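Local coordinates for protein nidogen-1 (Mus musculus, PDB 1GL4) that binds laminin tightly, and also collagen IV and perlecan, in basement membranes, and probably takes part in cell-matrix interactions, at residues A[98-103]-A[258-263]; A[181-186]-A[207-212]. All coordinates share one frame; numbering follows the deposited sequence.

Contact 1. Residues A[98-103]-A[258-263]; sequences VGYSLL and VLYNKE
At one end of the nidogen G2 beta-barrel, G99, Y100 and L103, in and after helix 96-99, pack against Y260 and V258 of strand 248-261. The Y260 ring, with CG anti to its backbone N (chi1 175°), presents its face to G99, whose CA stands 3.6 Å from the ring centroid in a CH-pi contact only 7° off the normal. Y260 in turn presents its edge to the face of Y100: CD2 sits over the centre of that ring, 3.7 Å from Y100 CZ, in a T-shaped pair with planes at 77°. The hydroxyl of Y260 is tied to I94 O, which anchors its far end. Y100 OH lies 3.6 Å from K262 CB, a van der Waals contact beyond the ring pair. An alanine at Y100 would probably open a gap beside the CD2 edge of Y260 and take from K262 CB its contact with the hydroxyl. Toward V258, L103 uses a single methyl, CD2, which meets Y260 N at 3.6 Å and Y260 CB at 3.9 Å, while its carbonyl O lies 3.5 Å from V258 CB. L259, between V258 and Y260, points away from 98-103, beside R268, which is involved in perlecan binding. Aromatic and aliphatic packing thus seats the chain after helix 96-99 against a wall strand of the G2 beta-barrel, a fold related to that of GFP.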
loop_
_atom_site.group_PDB
_atom_site.type_symbol
_atom_site.label_atom_id
_atom_site.label_comp_id
_atom_site.label_asym_id
_atom_site.label_seq_id
_atom_site.Cartn_x
_atom_site.Cartn_y
_atom_site.Cartn_z
ATOM N N VAL A 98 -12.009 10.721 -14.286
ATOM C CA VAL A 98 -10.598 10.361 -14.211
ATOM C C VAL A 98 -10.381 9.010 -13.527
ATOM O O VAL A 98 -9.328 8.391 -13.681
ATOM C CB VAL A 98 -9.792 11.458 -13.459
ATOM C CG1 VAL A 98 -10.014 11.343 -11.947
ATOM C CG2 VAL A 98 -8.313 11.354 -13.803
ATOM N N GLY A 99 -11.391 8.559 -12.788
ATOM C CA GLY A 99 -11.311 7.297 -12.070
ATOM C C GLY A 99 -10.827 6.083 -12.843
ATOM O O GLY A 99 -9.930 5.372 -12.389
ATOM N N TYR A 100 -11.416 5.823 -14.004
ATOM C CA TYR A 100 -11.001 4.668 -14.783
ATOM C C TYR A 100 -9.606 4.838 -15.382
ATOM O O TYR A 100 -8.846 3.877 -15.465
ATOM C CB TYR A 100 -12.026 4.372 -15.883
ATOM C CG TYR A 100 -13.412 4.069 -15.349
ATOM C CD1 TYR A 100 -14.381 5.068 -15.253
ATOM C CD2 TYR A 100 -13.743 2.783 -14.913
ATOM C CE1 TYR A 100 -15.645 4.797 -14.737
ATOM C CE2 TYR A 100 -15.003 2.501 -14.394
ATOM C CZ TYR A 100 -15.950 3.513 -14.311
ATOM O OH TYR A 100 -17.199 3.238 -13.811
ATOM N N SER A 101 -9.255 6.060 -15.772
ATOM C CA SER A 101 -7.940 6.302 -16.360
ATOM C C SER A 101 -6.775 6.240 -15.371
ATOM O O SER A 101 -5.621 6.205 -15.785
ATOM C CB SER A 101 -7.927 7.645 -17.098
ATOM O OG SER A 101 -8.764 7.582 -18.244
ATOM N N LEU A 102 -7.070 6.232 -14.073
ATOM C CA LEU A 102 -6.020 6.147 -13.055
ATOM C C LEU A 102 -5.796 4.695 -12.611
ATOM O O LEU A 102 -4.874 4.402 -11.842
ATOM C CB LEU A 102 -6.390 6.993 -11.831
ATOM C CG LEU A 102 -6.570 8.503 -12.030
ATOM C CD1 LEU A 102 -7.040 9.131 -10.730
ATOM C CD2 LEU A 102 -5.263 9.127 -12.487
ATOM N N LEU A 103 -6.633 3.786 -13.108
ATOM C CA LEU A 103 -6.538 2.372 -12.736
ATOM C C LEU A 103 -5.164 1.716 -12.869
ATOM O O LEU A 103 -4.783 0.900 -12.031
ATOM C CB LEU A 103 -7.572 1.548 -13.514
ATOM C CG LEU A 103 -9.014 1.641 -12.991
ATOM C CD1 LEU A 103 -9.961 0.897 -13.919
ATOM C CD2 LEU A 103 -9.080 1.059 -11.579
ATOM N N VAL A 258 -6.676 -3.729 -8.761
ATOM C CA VAL A 258 -7.007 -2.312 -8.886
ATOM C C VAL A 258 -8.495 -2.236 -9.215
ATOM O O VAL A 258 -9.019 -3.084 -9.938
ATOM C CB VAL A 258 -6.169 -1.605 -9.993
ATOM C CG1 VAL A 258 -4.687 -1.760 -9.700
ATOM C CG2 VAL A 258 -6.505 -2.175 -11.370
ATOM N N LEU A 259 -9.179 -1.232 -8.682
ATOM C CA LEU A 259 -10.617 -1.109 -8.922
ATOM C C LEU A 259 -11.151 0.299 -8.720
ATOM O O LEU A 259 -10.710 1.008 -7.827
ATOM C CB LEU A 259 -11.367 -2.069 -7.982
ATOM C CG LEU A 259 -12.897 -2.022 -7.849
ATOM C CD1 LEU A 259 -13.372 -3.297 -7.165
ATOM C CD2 LEU A 259 -13.335 -0.804 -7.035
ATOM N N TYR A 260 -12.098 0.705 -9.559
ATOM C CA TYR A 260 -12.718 2.014 -9.400
ATOM C C TYR A 260 -14.224 1.810 -9.380
ATOM O O TYR A 260 -14.786 1.213 -10.300
ATOM C CB TYR A 260 -12.369 2.977 -10.537
ATOM C CG TYR A 260 -13.117 4.294 -10.412
ATOM C CD1 TYR A 260 -12.837 5.182 -9.369
ATOM C CD2 TYR A 260 -14.169 4.609 -11.279
ATOM C CE1 TYR A 260 -13.592 6.347 -9.185
ATOM C CE2 TYR A 260 -14.928 5.764 -11.103
ATOM C CZ TYR A 260 -14.636 6.627 -10.056
ATOM O OH TYR A 260 -15.393 7.763 -9.886
ATOM N N ASN A 261 -14.869 2.289 -8.322
ATOM C CA ASN A 261 -16.312 2.164 -8.201
ATOM C C ASN A 261 -16.970 3.528 -8.383
ATOM O O ASN A 261 -16.748 4.458 -7.602
ATOM C CB ASN A 261 -16.693 1.568 -6.842
ATOM C CG ASN A 261 -18.193 1.416 -6.679
ATOM O OD1 ASN A 261 -18.893 2.368 -6.334
ATOM N ND2 ASN A 261 -18.699 0.222 -6.953
ATOM N N LYS A 262 -17.769 3.628 -9.437
ATOM C CA LYS A 262 -18.472 4.851 -9.787
ATOM C C LYS A 262 -19.500 5.270 -8.734
ATOM O O LYS A 262 -19.654 6.457 -8.447
ATOM C CB LYS A 262 -19.162 4.655 -11.140
ATOM C CG LYS A 262 -19.889 5.874 -11.661
ATOM C CD LYS A 262 -20.578 5.558 -12.982
ATOM C CE LYS A 262 -21.231 6.794 -13.580
ATOM N NZ LYS A 262 -22.263 7.394 -12.685
ATOM N N GLU A 263 -20.196 4.294 -8.156
ATOM C CA GLU A 263 -21.221 4.571 -7.152
ATOM C C GLU A 263 -20.701 5.303 -5.922
ATOM O O GLU A 263 -21.306 6.278 -5.480
ATOM C CB GLU A 263 -21.912 3.273 -6.722
ATOM C CG GLU A 263 -22.839 2.681 -7.772
ATOM C CD GLU A 263 -22.131 2.393 -9.082
ATOM O OE1 GLU A 263 -21.137 1.634 -9.069
ATOM O OE2 GLU A 263 -22.571 2.927 -10.123
#

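Contact 2. Residues A[181-186]-A[207-212]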
loop_
_atom_site.group_PDB
_atom_site.type_symbol
_atom_site.label_atom_id
_atom_site.label_comp_id
_atom_site.label_asym_id
_atom_site.label_seq_id
_atom_site.Cartn_x
_atom_site.Cartn_y
_atom_site.Cartn_z
ATOM N N ALA A 181 -14.401 0.121 -17.951
ATOM C CA ALA A 181 -13.383 -0.874 -18.255
ATOM C C ALA A 181 -12.645 -1.257 -16.972
ATOM O O ALA A 181 -12.757 -0.569 -15.952
ATOM C CB ALA A 181 -12.401 -0.316 -19.286
ATOM N N SER A 182 -11.906 -2.361 -17.019
ATOM C CA SER A 182 -11.135 -2.822 -15.867
ATOM C C SER A 182 -9.676 -3.000 -16.294
ATOM O O SER A 182 -9.379 -3.019 -17.490
ATOM C CB SER A 182 -11.707 -4.142 -15.337
ATOM O OG SER A 182 -11.788 -5.115 -16.366
ATOM N N VAL A 183 -8.773 -3.131 -15.323
ATOM C CA VAL A 183 -7.343 -3.278 -15.605
ATOM C C VAL A 183 -6.686 -4.417 -14.813
ATOM O O VAL A 183 -7.032 -4.661 -13.656
ATOM C CB VAL A 183 -6.598 -1.947 -15.283
ATOM C CG1 VAL A 183 -5.100 -2.156 -15.308
ATOM C CG2 VAL A 183 -6.996 -0.874 -16.287
ATOM N N HIS A 184 -5.737 -5.109 -15.436
ATOM C CA HIS A 184 -5.031 -6.206 -14.776
ATOM C C HIS A 184 -3.511 -6.061 -14.839
ATOM O O HIS A 184 -2.943 -5.763 -15.893
ATOM C CB HIS A 184 -5.415 -7.554 -15.390
ATOM C CG HIS A 184 -4.690 -8.715 -14.780
ATOM N ND1 HIS A 184 -4.820 -9.060 -13.450
ATOM C CD2 HIS A 184 -3.808 -9.596 -15.310
ATOM C CE1 HIS A 184 -4.052 -10.103 -13.188
ATOM N NE2 HIS A 184 -3.426 -10.447 -14.301
ATOM N N ILE A 185 -2.866 -6.294 -13.702
ATOM C CA ILE A 185 -1.416 -6.203 -13.575
ATOM C C ILE A 185 -0.862 -7.528 -13.029
ATOM O O ILE A 185 -1.303 -8.017 -11.985
ATOM C CB ILE A 185 -1.039 -5.030 -12.629
ATOM C CG1 ILE A 185 -1.412 -3.696 -13.290
ATOM C CG2 ILE A 185 0.451 -5.063 -12.297
ATOM C CD1 ILE A 185 -1.477 -2.523 -12.326
ATOM N N GLU A 186 0.093 -8.106 -13.753
ATOM C CA GLU A 186 0.728 -9.373 -13.369
ATOM C C GLU A 186 1.866 -9.136 -12.370
ATOM O O GLU A 186 2.357 -8.023 -12.237
ATOM C CB GLU A 186 1.315 -10.054 -14.607
ATOM C CG GLU A 186 0.301 -10.580 -15.607
ATOM C CD GLU A 186 -0.089 -12.011 -15.317
ATOM O OE1 GLU A 186 -0.665 -12.270 -14.238
ATOM O OE2 GLU A 186 0.193 -12.882 -16.169
ATOM N N TYR A 207 0.549 -3.589 -18.746
ATOM C CA TYR A 207 -0.708 -3.786 -18.041
ATOM C C TYR A 207 -1.774 -4.074 -19.091
ATOM O O TYR A 207 -1.640 -3.679 -20.255
ATOM C CB TYR A 207 -1.063 -2.547 -17.206
ATOM C CG TYR A 207 -1.194 -1.256 -17.989
ATOM C CD1 TYR A 207 -2.429 -0.836 -18.471
ATOM C CD2 TYR A 207 -0.078 -0.462 -18.254
ATOM C CE1 TYR A 207 -2.555 0.347 -19.201
ATOM C CE2 TYR A 207 -0.192 0.719 -18.991
ATOM C CZ TYR A 207 -1.431 1.114 -19.461
ATOM O OH TYR A 207 -1.549 2.254 -20.223
ATOM N N THR A 208 -2.820 -4.782 -18.690
ATOM C CA THR A 208 -3.880 -5.142 -19.620
ATOM C C THR A 208 -5.184 -4.422 -19.339
ATOM O O THR A 208 -5.594 -4.304 -18.187
ATOM C CB THR A 208 -4.153 -6.653 -19.570
ATOM O OG1 THR A 208 -2.962 -7.362 -19.920
ATOM C CG2 THR A 208 -5.277 -7.035 -20.547
ATOM N N VAL A 209 -5.828 -3.942 -20.402
ATOM C CA VAL A 209 -7.112 -3.254 -20.287
ATOM C C VAL A 209 -8.236 -4.133 -20.837
ATOM O O VAL A 209 -8.219 -4.520 -22.009
ATOM C CB VAL A 209 -7.125 -1.922 -21.073
ATOM C CG1 VAL A 209 -8.500 -1.275 -20.971
ATOM C CG2 VAL A 209 -6.060 -0.978 -20.531
ATOM N N MET A 210 -9.204 -4.456 -19.984
ATOM C CA MET A 210 -10.350 -5.264 -20.387
ATOM C C MET A 210 -11.530 -4.324 -20.651
ATOM O O MET A 210 -11.876 -3.495 -19.803
ATOM C CB MET A 210 -10.713 -6.265 -19.291
ATOM C CG MET A 210 -9.627 -7.287 -18.993
ATOM S SD MET A 210 -10.130 -8.455 -17.699
ATOM C CE MET A 210 -11.093 -9.633 -18.675
ATOM N N GLU A 211 -12.134 -4.455 -21.828
ATOM C CA GLU A 211 -13.263 -3.616 -22.234
ATOM C C GLU A 211 -14.502 -3.780 -21.346
ATOM O O GLU A 211 -14.694 -4.823 -20.726
ATOM C CB GLU A 211 -13.619 -3.911 -23.695
ATOM C CG GLU A 211 -12.556 -3.463 -24.693
ATOM C CD GLU A 211 -12.525 -1.949 -24.871
ATOM O OE1 GLU A 211 -13.601 -1.372 -25.129
ATOM O OE2 GLU A 211 -11.436 -1.338 -24.762
ATOM N N PRO A 212 -15.360 -2.741 -21.285
ATOM C CA PRO A 212 -16.592 -2.720 -20.484
ATOM C C PRO A 212 -17.367 -4.029 -20.521
ATOM O O PRO A 212 -17.672 -4.553 -21.591
ATOM C CB PRO A 212 -17.378 -1.565 -21.094
ATOM C CG PRO A 212 -16.304 -0.615 -21.472
ATOM C CD PRO A 212 -15.260 -1.519 -22.104
HETATM O O HOH W 1 -14.287 -4.928 -17.555
#
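T208 O is gripped twice from the neighbouring strand: H184 N donates to it at 2.9 Å along a nearly straight bond (163°), and V183 CA adds a CA-H...O contact at 3.3 Å. T208 N returns the bond to H184 O, completing one hydrogen-bonded antiparallel pair; S182 and M210 form another, with M210 N to S182 O at 2.9 Å and S182 N to M210 O. Between them V183 and V209 form a non-hydrogen-bonded pair, their side chains meeting CG2 to CG2. Residues therefore alternate between two faces. On the face of V183 and V209 the packing is apolar: V183 CG1 comes within 4.3 Å of Y207 CD1. Y207 CB also touches I185 CG1. Y225 of strand 221-232 meets the Y207 ring and also touches I185. On the other face S182 OG lies 3.3 Å from M210 CB, with M210 SD farther off. The same hydroxyl, placed between its own N and carbonyl carbon (chi1 54°), hydrogen-bonds a water at 2.8 Å, and that water donates to E211 O, so it links the two segments where regular pairing ends. Here A181 CB rests 3.3 Å from M210 O and also touches P212 CD. E211 turns its carboxylate to H221 of strand 221-232, while a weak bond from H184 NE2 to E186 OE1 stays within its own segment. The chemistry implies a hairpin whose register is fixed by reciprocal backbone bonds, the face of V183 and V209 buried and largely apolar, consistent with packing into the barrel, the face of S182, H184, T208 and M210 more exposed and partly polar.

How the contacts relate
The two contacts lie 11 Å apart, centre to centre, on the same side of the chain's centre. Along the chain, contact 2 is nested inside the loop closed by contact 1: 98-103 comes first, then the hairpin arms 181-186 and 207-212, and finally 258-263. Strand 182-195 joins them, pairing antiparallel with 198-210 and with 248-261. V183 touches both segments of contact 1: its CG2 lies 3.7 Å from L103 CB, and its O lies 3.4 Å from V258 CG2. Contact 1 is nearer the perlecan-binding site, with the L259 side chain about 4 Å from that of R268, against about 12 Å for V183. With the packing between them, 98-103 rests on the neighbouring strands 248-261 and 182-195.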